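Local coordinates for bluetongue virus COAT protein VP7 (Bluetongue virus, PDB 1BVP) that forms the homotrimeric capsomers of the viral core, which assemble on an inner scaffold of VP3, at the interface of chains A and B. Numbering follows the deposited sequence. Chains: chain A/B, Bluetongue virus COAT protein VP7.

The interface of chains A and B. Residues chain A 222, 249; chain B 126, 130, 298-299.
A:Phe249 and B:Tyr126 bring two aromatic rings together with their planes almost parallel but slid so far past one another that they meet only along their margins. The phenol end of the tyrosine lies to one side of the phenylalanine plane and beyond its rim, with OH 3.2 Å from CE1 of A:Phe249. Ring carbon CZ of B:Tyr126 follows at 3.9 Å from the same CE1; the rings lie in offset, nearly parallel planes and touch rim to rim, without stacking face on face. A:Phe249 belongs to strand 241-252, and its CG sits between the backbone N and the carbonyl carbon (chi1 68°), a torsion that turns the ring away from the strand towards chain B.

The same ring is also met at its edge. Methyl CG2 of B:Ile298 approaches in the ring plane, 3.9 Å from CZ of A:Phe249, and the two side chains run at roughly right angles. This methyl lies over a face of its own neighbour, B:Phe299, 4.0 Å above the plane and offset towards the rim. The two phenylalanine rings stand nearly perpendicular, and the branch methyl of B:Ile298 serves as an apolar spacer touching both.

A:Ile222, from the loop before strand 223-225, makes a second apolar contact with chain B. With CG1 beside the backbone N and a nearly extended chi2 of 168°, its longer branch reaches into chain B and ends between B:Leu130 and B:Phe299. B:Phe299 points back from the opposite direction, whereas B:Leu130 crosses the isoleucine and offers one methyl, CD2, 4.0 Å from CD1. The patch thus combines aromatic and aliphatic packing within the VP7 trimer, joining a strand and a loop of one subunit to loop residues of the next. At the B:Phe299 rim, CD1 of A:Ile222 lies 3.9 Å from CZ, displaced to the same side of the ring plane as CG2 of B:Ile298.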
ATOM      1  N   ILE A 222      16.809  12.306  10.014  1.00 30.16           N
ATOM      2  CA  ILE A 222      15.555  11.999  10.711  1.00 25.78           C
ATOM      3  C   ILE A 222      15.757  11.845  12.205  1.00 22.53           C
ATOM      4  O   ILE A 222      16.665  11.147  12.653  1.00 24.52           O
ATOM      5  CB  ILE A 222      14.877  10.722  10.162  1.00 17.65           C
ATOM      6  CG1 ILE A 222      14.452  10.973   8.729  1.00 17.62           C
ATOM      7  CG2 ILE A 222      13.602  10.435  10.926  1.00 11.78           C
ATOM      8  CD1 ILE A 222      14.045   9.742   8.021  1.00 23.05           C
ATOM      9  N   PHE A 249       6.775  12.115   9.022  1.00 17.07           N
ATOM     10  CA  PHE A 249       5.654  11.203   9.273  1.00 11.98           C
ATOM     11  C   PHE A 249       5.578  10.984  10.757  1.00 13.84           C
ATOM     12  O   PHE A 249       6.547  11.226  11.476  1.00 16.90           O
ATOM     13  CB  PHE A 249       5.750   9.860   8.535  1.00 16.88           C
ATOM     14  CG  PHE A 249       6.856   8.974   9.008  1.00 16.93           C
ATOM     15  CD1 PHE A 249       8.122   9.051   8.435  1.00 16.63           C
ATOM     16  CD2 PHE A 249       6.641   8.060  10.031  1.00 17.27           C
ATOM     17  CE1 PHE A 249       9.166   8.226   8.882  1.00 15.32           C
ATOM     18  CE2 PHE A 249       7.682   7.235  10.480  1.00 14.43           C
ATOM     19  CZ  PHE A 249       8.942   7.322   9.904  1.00 12.07           C
TER
ATOM     20  N   TYR B 126      10.211   8.758   0.490  1.00 28.84           N
ATOM     21  CA  TYR B 126      10.357  10.151   0.839  1.00 32.38           C
ATOM     22  C   TYR B 126      10.863  11.064  -0.254  1.00 30.24           C
ATOM     23  O   TYR B 126      11.186  10.608  -1.351  1.00 33.34           O
ATOM     24  CB  TYR B 126      11.234  10.253   2.051  1.00 36.24           C
ATOM     25  CG  TYR B 126      10.832   9.286   3.121  1.00 38.65           C
ATOM     26  CD1 TYR B 126       9.498   9.231   3.611  1.00 37.75           C
ATOM     27  CD2 TYR B 126      11.794   8.433   3.676  1.00 42.62           C
ATOM     28  CE1 TYR B 126       9.150   8.328   4.656  1.00 42.54           C
ATOM     29  CE2 TYR B 126      11.475   7.532   4.710  1.00 46.65           C
ATOM     30  CZ  TYR B 126      10.168   7.478   5.200  1.00 48.36           C
ATOM     31  OH  TYR B 126       9.967   6.579   6.235  1.00 49.02           O
ATOM     32  N   LEU B 130      15.105  14.972   1.030  1.00 22.31           N
ATOM     33  CA  LEU B 130      14.794  14.950   2.436  1.00 19.62           C
ATOM     34  C   LEU B 130      16.023  15.181   3.314  1.00 22.86           C
ATOM     35  O   LEU B 130      15.944  15.839   4.346  1.00 24.20           O
ATOM     36  CB  LEU B 130      14.170  13.612   2.797  1.00 21.33           C
ATOM     37  CG  LEU B 130      13.749  13.504   4.269  1.00 23.49           C
ATOM     38  CD1 LEU B 130      12.328  14.033   4.444  1.00 20.89           C
ATOM     39  CD2 LEU B 130      13.854  12.057   4.732  1.00 21.10           C
ATOM     40  N   ILE B 298      11.920   2.481  11.093  1.00 24.62           N
ATOM     41  CA  ILE B 298      11.766   3.699  10.310  1.00 21.28           C
ATOM     42  C   ILE B 298      12.040   3.333   8.874  1.00 20.34           C
ATOM     43  O   ILE B 298      11.322   3.729   7.975  1.00 26.75           O
ATOM     44  CB  ILE B 298      12.778   4.759  10.794  1.00 25.02           C
ATOM     45  CG1 ILE B 298      12.518   5.066  12.259  1.00 24.03           C
ATOM     46  CG2 ILE B 298      12.664   6.037  10.003  1.00 25.56           C
ATOM     47  CD1 ILE B 298      13.569   5.913  12.859  1.00 28.92           C
ATOM     48  N   PHE B 299      13.085   2.551   8.660  1.00 22.51           N
ATOM     49  CA  PHE B 299      13.424   2.121   7.316  1.00 25.52           C
ATOM     50  C   PHE B 299      13.076   0.674   7.197  1.00 27.42           C
ATOM     51  O   PHE B 299      13.205  -0.081   8.167  1.00 33.08           O
ATOM     52  CB  PHE B 299      14.904   2.313   7.049  1.00 31.86           C
ATOM     53  CG  PHE B 299      15.333   3.735   7.178  1.00 40.78           C
ATOM     54  CD1 PHE B 299      15.035   4.654   6.167  1.00 40.60           C
ATOM     55  CD2 PHE B 299      15.971   4.182   8.338  1.00 42.96           C
ATOM     56  CE1 PHE B 299      15.359   5.985   6.310  1.00 39.80           C
ATOM     57  CE2 PHE B 299      16.300   5.516   8.492  1.00 41.66           C
ATOM     58  CZ  PHE B 299      15.990   6.421   7.474  1.00 42.33           C
TER